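Local structure of uncharacterized protein (Bacteroides uniformis, 4K61) at residues 99-112 / 125-139. The protein is of unknown function but belongs to a putative beta-lactamase-inhibitor-like family of the PepSY clan. Numbering follows the deposited sequence. Where two conformers were deposited one is given.
Sequences AVEVGMANLQTKYQ and RNVTYTYNPLGAATF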
ATOM      1  N   ALA A  99      -1.681   3.397   5.504  1.00 16.79           N
ATOM      2  CA  ALA A  99      -1.908   2.085   6.082  1.00 16.14           C
ATOM      3  C   ALA A  99      -0.723   1.755   6.991  1.00 18.19           C
ATOM      4  O   ALA A  99       0.459   1.746   6.560  1.00 18.73           O
ATOM      5  CB  ALA A  99      -2.066   1.039   5.009  1.00 17.84           C
ATOM      6  N   VAL A 100      -1.021   1.534   8.266  1.00 16.77           N
ATOM      7  CA  VAL A 100       0.033   1.229   9.244  1.00 18.60           C
ATOM      8  C   VAL A 100      -0.165  -0.188   9.769  1.00 19.13           C
ATOM      9  O   VAL A 100      -1.267  -0.550  10.181  1.00 18.48           O
ATOM     10  CB  VAL A 100      -0.018   2.188  10.433  1.00 18.39           C
ATOM     11  CG1 VAL A 100       1.042   1.798  11.432  1.00 19.58           C
ATOM     12  CG2 VAL A 100       0.148   3.617   9.952  1.00 19.94           C
ATOM     13  N   GLU A 101       0.895  -0.997   9.739  1.00 19.09           N
ATOM     14  CA  GLU A 101       0.837  -2.334  10.328  0.50 20.52           C
ATOM     15  C   GLU A 101       1.687  -2.373  11.581  1.00 21.81           C
ATOM     16  O   GLU A 101       2.848  -1.945  11.551  1.00 22.55           O
ATOM     17  CB  GLU A 101       1.285  -3.426   9.362  0.50 22.14           C
ATOM     18  CG  GLU A 101       0.980  -4.800   9.943  0.50 24.51           C
ATOM     19  CD  GLU A 101       0.936  -5.926   8.911  0.50 27.42           C
ATOM     20  OE1 GLU A 101       0.666  -5.645   7.717  0.50 25.94           O
ATOM     21  OE2 GLU A 101       1.108  -7.103   9.319  0.50 28.93           O
ATOM     22  N   VAL A 102       1.103  -2.881  12.669  1.00 21.11           N
ATOM     23  CA  VAL A 102       1.826  -3.031  13.929  1.00 23.63           C
ATOM     24  C   VAL A 102       1.830  -4.476  14.396  1.00 25.57           C
ATOM     25  O   VAL A 102       0.833  -5.185  14.207  1.00 23.74           O
ATOM     26  CB  VAL A 102       1.237  -2.162  15.043  1.00 26.39           C
ATOM     27  CG1 VAL A 102       1.366  -0.698  14.685  1.00 30.79           C
ATOM     28  CG2 VAL A 102      -0.223  -2.497  15.321  1.00 28.32           C
ATOM     29  N   GLY A 103       2.920  -4.866  15.057  1.00 28.00           N
ATOM     30  CA  GLY A 103       3.038  -6.143  15.750  1.00 31.21           C
ATOM     31  C   GLY A 103       2.999  -5.816  17.238  1.00 36.70           C
ATOM     32  O   GLY A 103       3.625  -4.861  17.674  1.00 34.74           O
HETATM   33  N   MSE A 104       2.236  -6.573  18.025  1.00 45.71           N
HETATM   34  CA  MSE A 104       2.074  -6.261  19.464  1.00 47.42           C
HETATM   35  C   MSE A 104       3.102  -6.943  20.318  1.00 50.64           C
HETATM   36  O   MSE A 104       3.868  -7.803  19.845  1.00 45.30           O
HETATM   37  CB  MSE A 104       0.669  -6.583  19.967  1.00 50.57           C
HETATM   38  CG  MSE A 104      -0.426  -5.914  19.147  1.00 45.53           C
HETATM   39 SE   MSE A 104      -0.381  -3.927  19.151  0.75 51.12          SE
HETATM   40  CE  MSE A 104      -0.776  -3.720  21.082  1.00 47.84           C
ATOM     41  N   ALA A 105       3.105  -6.545  21.593  1.00 59.16           N
ATOM     42  CA  ALA A 105       4.041  -7.045  22.605  1.00 69.42           C
ATOM     43  C   ALA A 105       4.195  -8.567  22.610  1.00 78.74           C
ATOM     44  O   ALA A 105       5.322  -9.079  22.607  1.00 70.39           O
ATOM     45  CB  ALA A 105       3.610  -6.575  23.987  1.00 73.44           C
ATOM     46  N   ASN A 106       3.061  -9.276  22.624  1.00 84.22           N
ATOM     47  CA  ASN A 106       3.053 -10.754  22.591  1.00 97.17           C
ATOM     48  C   ASN A 106       2.943 -11.310  21.167  1.00 94.59           C
ATOM     49  O   ASN A 106       2.095 -12.152  20.822  1.00 90.35           O
ATOM     50  CB  ASN A 106       2.030 -11.377  23.563  1.00109.73           C
ATOM     51  CG  ASN A 106       2.685 -11.956  24.826  1.00120.29           C
ATOM     52  OD1 ASN A 106       3.667 -12.701  24.748  1.00118.81           O
ATOM     53  ND2 ASN A 106       2.130 -11.631  25.993  1.00118.03           N
ATOM     54  N   LEU A 107       3.814 -10.749  20.342  1.00 84.66           N
ATOM     55  CA  LEU A 107       4.420 -11.450  19.238  1.00 72.10           C
ATOM     56  C   LEU A 107       3.590 -11.807  17.984  1.00 51.10           C
ATOM     57  O   LEU A 107       3.859 -11.234  16.942  1.00 53.13           O
ATOM     58  CB  LEU A 107       5.175 -12.667  19.779  1.00 79.21           C
ATOM     59  CG  LEU A 107       6.497 -12.382  20.509  1.00 76.87           C
ATOM     60  CD1 LEU A 107       7.073 -10.979  20.279  1.00 62.73           C
ATOM     61  CD2 LEU A 107       6.374 -12.698  21.996  1.00 77.70           C
ATOM     62  N   GLN A 108       2.657 -12.760  18.028  1.00 47.29           N
ATOM     63  CA  GLN A 108       2.011 -13.233  16.793  0.50 45.72           C
ATOM     64  C   GLN A 108       1.108 -12.127  16.213  1.00 39.46           C
ATOM     65  O   GLN A 108       1.061 -11.915  15.009  1.00 36.42           O
ATOM     66  CB  GLN A 108       1.167 -14.515  17.017  0.50 48.83           C
ATOM     67  CG  GLN A 108       1.663 -15.523  18.041  0.50 54.09           C
ATOM     68  CD  GLN A 108       0.814 -15.554  19.278  0.50 53.63           C
ATOM     69  OE1 GLN A 108      -0.410 -15.491  19.200  0.50 61.23           O
ATOM     70  NE2 GLN A 108       1.454 -15.646  20.429  0.50 55.44           N
ATOM     71  N   THR A 109       0.423 -11.433  17.100  1.00 37.95           N
ATOM     72  CA  THR A 109      -0.669 -10.539  16.699  1.00 33.90           C
ATOM     73  C   THR A 109      -0.253  -9.336  15.842  1.00 35.48           C
ATOM     74  O   THR A 109       0.608  -8.558  16.244  1.00 34.90           O
ATOM     75  CB  THR A 109      -1.426 -10.044  17.935  1.00 35.06           C
ATOM     76  OG1 THR A 109      -1.780 -11.165  18.744  1.00 36.57           O
ATOM     77  CG2 THR A 109      -2.695  -9.328  17.547  1.00 33.28           C
ATOM     78  N   LYS A 110      -0.898  -9.175  14.680  1.00 30.55           N
ATOM     79  CA  LYS A 110      -0.659  -8.028  13.811  1.00 27.82           C
ATOM     80  C   LYS A 110      -1.974  -7.287  13.526  1.00 24.94           C
ATOM     81  O   LYS A 110      -3.002  -7.935  13.307  1.00 24.01           O
ATOM     82  CB  LYS A 110      -0.007  -8.477  12.523  1.00 29.60           C
ATOM     83  CG  LYS A 110       1.416  -9.026  12.738  1.00 34.17           C
ATOM     84  CD  LYS A 110       1.995  -9.638  11.483  1.00 40.11           C
ATOM     85  CE  LYS A 110       3.514  -9.771  11.468  1.00 42.86           C
ATOM     86  NZ  LYS A 110       4.080 -10.041  12.811  1.00 43.09           N
ATOM     87  N   TYR A 111      -1.917  -5.962  13.560  1.00 22.91           N
ATOM     88  CA  TYR A 111      -3.060  -5.113  13.205  1.00 20.50           C
ATOM     89  C   TYR A 111      -2.699  -4.205  12.055  1.00 19.62           C
ATOM     90  O   TYR A 111      -1.538  -3.750  11.935  1.00 19.09           O
ATOM     91  CB  TYR A 111      -3.524  -4.237  14.377  1.00 20.90           C
ATOM     92  CG  TYR A 111      -4.011  -5.007  15.567  1.00 23.31           C
ATOM     93  CD1 TYR A 111      -5.275  -5.603  15.565  1.00 25.74           C
ATOM     94  CD2 TYR A 111      -3.223  -5.163  16.690  1.00 25.42           C
ATOM     95  CE1 TYR A 111      -5.733  -6.351  16.646  1.00 27.67           C
ATOM     96  CE2 TYR A 111      -3.679  -5.892  17.789  1.00 29.16           C
ATOM     97  CZ  TYR A 111      -4.933  -6.481  17.758  1.00 28.84           C
ATOM     98  OH  TYR A 111      -5.372  -7.202  18.835  1.00 34.48           O
ATOM     99  N   GLN A 112      -3.670  -3.970  11.190  1.00 18.15           N
ATOM    100  CA  GLN A 112      -3.553  -2.982  10.152  1.00 17.68           C
ATOM    101  C   GLN A 112      -4.553  -1.865  10.418  1.00 16.52           C
ATOM    102  O   GLN A 112      -5.775  -2.120  10.535  1.00 17.57           O
ATOM    103  CB  GLN A 112      -3.813  -3.588   8.803  1.00 20.13           C
ATOM    104  CG  GLN A 112      -3.751  -2.582   7.653  1.00 20.84           C
ATOM    105  CD  GLN A 112      -4.313  -3.197   6.380  1.00 24.01           C
ATOM    106  OE1 GLN A 112      -5.544  -3.314   6.202  1.00 27.58           O
ATOM    107  NE2 GLN A 112      -3.421  -3.578   5.494  1.00 24.42           N
ATOM    108  N   ARG A 125      -8.031  -3.696  11.543  1.00 18.95           N
ATOM    109  CA  ARG A 125      -8.275  -5.112  11.456  1.00 19.88           C
ATOM    110  C   ARG A 125      -7.132  -5.920  12.041  1.00 19.66           C
ATOM    111  O   ARG A 125      -5.967  -5.514  11.928  1.00 19.80           O
ATOM    112  CB  ARG A 125      -8.444  -5.516  10.013  1.00 23.21           C
ATOM    113  CG  ARG A 125      -9.783  -5.035   9.448  1.00 25.98           C
ATOM    114  CD  ARG A 125     -10.006  -5.541   8.031  1.00 29.63           C
ATOM    115  NE  ARG A 125      -8.869  -5.199   7.194  1.00 30.41           N
ATOM    116  CZ  ARG A 125      -8.624  -5.757   6.017  1.00 33.65           C
ATOM    117  NH1 ARG A 125      -9.472  -6.655   5.519  1.00 33.10           N
ATOM    118  NH2 ARG A 125      -7.543  -5.398   5.323  1.00 32.85           N
ATOM    119  N   ASN A 126      -7.501  -7.037  12.643  1.00 21.07           N
ATOM    120  CA  ASN A 126      -6.518  -8.042  13.026  1.00 21.80           C
ATOM    121  C   ASN A 126      -6.150  -8.779  11.755  1.00 23.19           C
ATOM    122  O   ASN A 126      -6.964  -9.528  11.188  1.00 24.84           O
ATOM    123  CB  ASN A 126      -7.100  -8.964  14.075  1.00 23.67           C
ATOM    124  CG  ASN A 126      -6.109  -9.989  14.558  1.00 25.27           C
ATOM    125  OD1 ASN A 126      -5.283 -10.469  13.783  1.00 25.97           O
ATOM    126  ND2 ASN A 126      -6.242 -10.383  15.824  1.00 25.80           N
ATOM    127  N   VAL A 127      -4.919  -8.620  11.318  1.00 23.02           N
ATOM    128  CA  VAL A 127      -4.470  -9.227  10.065  1.00 25.54           C
ATOM    129  C   VAL A 127      -3.478 -10.369  10.274  1.00 27.71           C
ATOM    130  O   VAL A 127      -2.816 -10.773   9.319  1.00 28.94           O
ATOM    131  CB  VAL A 127      -3.873  -8.187   9.080  1.00 24.44           C
ATOM    132  CG1 VAL A 127      -4.953  -7.216   8.632  1.00 24.42           C
ATOM    133  CG2 VAL A 127      -2.670  -7.423   9.656  1.00 25.36           C
ATOM    134  N   THR A 128      -3.351 -10.833  11.507  1.00 29.53           N
ATOM    135  CA  THR A 128      -2.441 -11.924  11.870  1.00 33.65           C
ATOM    136  C   THR A 128      -2.515 -13.085  10.889  1.00 39.25           C
ATOM    137  O   THR A 128      -1.486 -13.648  10.501  1.00 42.66           O
ATOM    138  CB  THR A 128      -2.749 -12.446  13.266  1.00 32.99           C
ATOM    139  OG1 THR A 128      -2.749 -11.360  14.191  1.00 32.35           O
ATOM    140  CG2 THR A 128      -1.728 -13.490  13.713  1.00 36.07           C
ATOM    141  N   TYR A 129      -3.729 -13.452  10.494  1.00 38.59           N
ATOM    142  CA  TYR A 129      -3.927 -14.629   9.659  1.00 42.79           C
ATOM    143  C   TYR A 129      -4.410 -14.255   8.256  1.00 43.91           C
ATOM    144  O   TYR A 129      -5.043 -15.058   7.561  1.00 48.02           O
ATOM    145  CB  TYR A 129      -4.870 -15.583  10.390  1.00 41.48           C
ATOM    146  CG  TYR A 129      -4.359 -15.927  11.769  1.00 41.21           C
ATOM    147  CD1 TYR A 129      -3.223 -16.708  11.919  1.00 46.09           C
ATOM    148  CD2 TYR A 129      -4.956 -15.409  12.915  1.00 41.16           C
ATOM    149  CE1 TYR A 129      -2.730 -17.027  13.177  1.00 47.77           C
ATOM    150  CE2 TYR A 129      -4.462 -15.707  14.180  1.00 43.12           C
ATOM    151  CZ  TYR A 129      -3.343 -16.529  14.293  1.00 46.06           C
ATOM    152  OH  TYR A 129      -2.843 -16.867  15.530  1.00 49.91           O
ATOM    153  N   THR A 130      -4.082 -13.037   7.844  1.00 44.64           N
ATOM    154  CA  THR A 130      -4.347 -12.538   6.506  1.00 49.01           C
ATOM    155  C   THR A 130      -3.060 -12.602   5.704  1.00 52.11           C
ATOM    156  O   THR A 130      -2.033 -12.046   6.100  1.00 52.54           O
ATOM    157  CB  THR A 130      -4.818 -11.078   6.546  1.00 48.72           C
ATOM    158  OG1 THR A 130      -5.931 -10.974   7.436  1.00 45.85           O
ATOM    159  CG2 THR A 130      -5.225 -10.615   5.160  1.00 50.56           C
ATOM    160  N   TYR A 131      -3.123 -13.279   4.564  1.00 58.44           N
ATOM    161  CA  TYR A 131      -1.948 -13.541   3.735  1.00 65.07           C
ATOM    162  C   TYR A 131      -1.343 -12.279   3.071  1.00 63.94           C
ATOM    163  O   TYR A 131      -0.120 -12.035   3.155  1.00 60.14           O
ATOM    164  CB  TYR A 131      -2.356 -14.623   2.706  1.00 70.42           C
ATOM    165  CG  TYR A 131      -1.759 -14.517   1.316  1.00 73.85           C
ATOM    166  CD1 TYR A 131      -0.394 -14.686   1.124  1.00 75.99           C
ATOM    167  CD2 TYR A 131      -2.571 -14.290   0.184  1.00 72.11           C
ATOM    168  CE1 TYR A 131       0.163 -14.611  -0.139  1.00 81.90           C
ATOM    169  CE2 TYR A 131      -2.019 -14.211  -1.085  1.00 72.14           C
ATOM    170  CZ  TYR A 131      -0.655 -14.377  -1.239  1.00 81.99           C
ATOM    171  OH  TYR A 131      -0.099 -14.298  -2.494  1.00 90.32           O
ATOM    172  N   ASN A 132      -2.201 -11.475   2.445  1.00 53.34           N
ATOM    173  CA  ASN A 132      -1.745 -10.313   1.660  1.00 51.51           C
ATOM    174  C   ASN A 132      -2.529  -9.067   2.069  1.00 39.49           C
ATOM    175  O   ASN A 132      -3.369  -8.574   1.317  1.00 35.72           O
ATOM    176  CB  ASN A 132      -1.901 -10.627   0.168  1.00 54.11           C
ATOM    177  CG  ASN A 132      -1.294  -9.564  -0.732  1.00 60.74           C
ATOM    178  OD1 ASN A 132      -0.341  -8.873  -0.359  1.00 53.51           O
ATOM    179  ND2 ASN A 132      -1.842  -9.436  -1.932  1.00 61.57           N
ATOM    180  N   PRO A 133      -2.293  -8.586   3.299  1.00 39.15           N
ATOM    181  CA  PRO A 133      -3.125  -7.518   3.887  1.00 38.65           C
ATOM    182  C   PRO A 133      -3.146  -6.179   3.127  1.00 32.44           C
ATOM    183  O   PRO A 133      -4.148  -5.451   3.218  1.00 36.36           O
ATOM    184  CB  PRO A 133      -2.541  -7.337   5.284  1.00 36.43           C
ATOM    185  CG  PRO A 133      -1.186  -7.915   5.230  1.00 41.86           C
ATOM    186  CD  PRO A 133      -1.196  -8.987   4.191  1.00 41.24           C
ATOM    187  N   LEU A 134      -2.096  -5.885   2.369  1.00 32.69           N
ATOM    188  CA  LEU A 134      -2.101  -4.686   1.500  1.00 31.13           C
ATOM    189  C   LEU A 134      -2.549  -4.980   0.084  1.00 35.13           C
ATOM    190  O   LEU A 134      -2.589  -4.084  -0.764  1.00 33.38           O
ATOM    191  CB  LEU A 134      -0.718  -4.044   1.439  1.00 30.47           C
ATOM    192  CG  LEU A 134      -0.316  -3.356   2.731  1.00 28.83           C
ATOM    193  CD1 LEU A 134       1.147  -3.010   2.648  1.00 26.88           C
ATOM    194  CD2 LEU A 134      -1.182  -2.133   2.991  1.00 27.42           C
ATOM    195  N   GLY A 135      -2.963  -6.223  -0.163  1.00 36.39           N
ATOM    196  CA  GLY A 135      -3.497  -6.588  -1.450  1.00 34.92           C
ATOM    197  C   GLY A 135      -4.799  -5.907  -1.793  1.00 32.46           C
ATOM    198  O   GLY A 135      -5.441  -5.263  -0.970  1.00 35.68           O
ATOM    199  N   ALA A 136      -5.220  -6.132  -3.031  1.00 33.82           N
ATOM    200  CA  ALA A 136      -6.409  -5.507  -3.620  1.00 33.01           C
ATOM    201  C   ALA A 136      -7.725  -5.724  -2.848  1.00 38.49           C
ATOM    202  O   ALA A 136      -8.621  -4.859  -2.861  1.00 40.16           O
ATOM    203  CB  ALA A 136      -6.560  -6.025  -5.047  1.00 40.98           C
ATOM    204  N   ALA A 137      -7.857  -6.888  -2.220  1.00 47.56           N
ATOM    205  CA  ALA A 137      -9.090  -7.252  -1.503  1.00 48.66           C
ATOM    206  C   ALA A 137      -9.405  -6.264  -0.370  1.00 47.25           C
ATOM    207  O   ALA A 137     -10.573  -6.010  -0.064  1.00 45.24           O
ATOM    208  CB  ALA A 137      -8.971  -8.666  -0.958  1.00 50.84           C
ATOM    209  N   THR A 138      -8.355  -5.691   0.213  1.00 41.55           N
ATOM    210  CA  THR A 138      -8.488  -4.710   1.308  1.00 39.51           C
ATOM    211  C   THR A 138      -9.115  -3.417   0.843  1.00 40.22           C
ATOM    212  O   THR A 138      -9.960  -2.833   1.524  1.00 45.21           O
ATOM    213  CB  THR A 138      -7.119  -4.429   1.899  1.00 38.29           C
ATOM    214  OG1 THR A 138      -6.617  -5.646   2.449  1.00 39.76           O
ATOM    215  CG2 THR A 138      -7.175  -3.350   2.977  1.00 37.36           C
ATOM    216  N   PHE A 139      -8.756  -2.983  -0.358  1.00 35.25           N
ATOM    217  CA  PHE A 139      -9.086  -1.634  -0.765  1.00 35.35           C
ATOM    218  C   PHE A 139     -10.088  -1.508  -1.878  1.00 38.39           C
ATOM    219  O   PHE A 139     -10.806  -0.501  -1.954  1.00 39.48           O
ATOM    220  CB  PHE A 139      -7.787  -0.913  -1.163  1.00 34.52           C
ATOM    221  CG  PHE A 139      -6.779  -0.804  -0.046  1.00 29.43           C
ATOM    222  CD1 PHE A 139      -6.945   0.156   0.953  1.00 30.27           C
ATOM    223  CD2 PHE A 139      -5.693  -1.655   0.010  1.00 27.43           C
ATOM    224  CE1 PHE A 139      -6.029   0.258   1.976  1.00 26.33           C
ATOM    225  CE2 PHE A 139      -4.731  -1.519   1.010  1.00 27.00           C
ATOM    226  CZ  PHE A 139      -4.918  -0.572   2.010  1.00 24.29           C
TER
HETATM  227  O   HOH W   1      -8.013  -8.714  17.823  1.00 46.43           O
HETATM  228  O   HOH W   2      -7.564  -2.468   8.158  1.00 25.44           O
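Gln112 and Arg125 form an antiparallel hydrogen-bonded pair in the beta hairpin of strands 110-115 and 121-126, the latter outermost in the sheet, with Gln112 N to Arg125 O and Arg125 N to Gln112 O both 2.9 Å. Tyr111 and Asn126 are the adjoining non-hydrogen-bonded pair. Beyond it Val127 N still reaches Lys110 O, but the chain then leaves the sheet in a type I turn, Val127 to Thr130, and the Thr128 hydroxyl takes the place of a backbone acceptor: Lys110 N donates to Thr128 OG1 in a nearly straight bond (2.9 Å). Asn126 OD1 holds that threonine in an Asx turn, accepting from both Thr128 N and Thr128 OG1 (2.7 Å). The Tyr111 ring slants across Asn126, CD1 meeting Asn126 CA, ring and amide planes 63° apart, and a water joins Tyr111 OH to Asn126 ND2.

On the other face, Gln112 runs extended, its CG anti to the backbone N (chi1 178°), past Val127 CG1 toward the returning tail. Its amide works at both ends. Arg125, alongside and pointing the same way, donates from NH2 to Gln112 OE1 (3.0 Å, 173°) within its guanidinium plane, while Gln112 NE2 donates to Pro133 O (3.0 Å) from above the carbonyl plane. Thr138 OG1 donates to Pro133 O from the opposite face (2.6 Å) and accepts from Arg125 NH2, closing the network; a second water links Gln112 OE1, Gln112 O and Arg125 NE. Leu134 CD2 packs on Ala99 CB, and Phe139 continues onto Leu114 and Met54.

The C-terminal tail is thus tied back over the sheet by polar bonds around a buried glutamine, whose amide orientation is fixed by an acceptor on one side and a donor on the other.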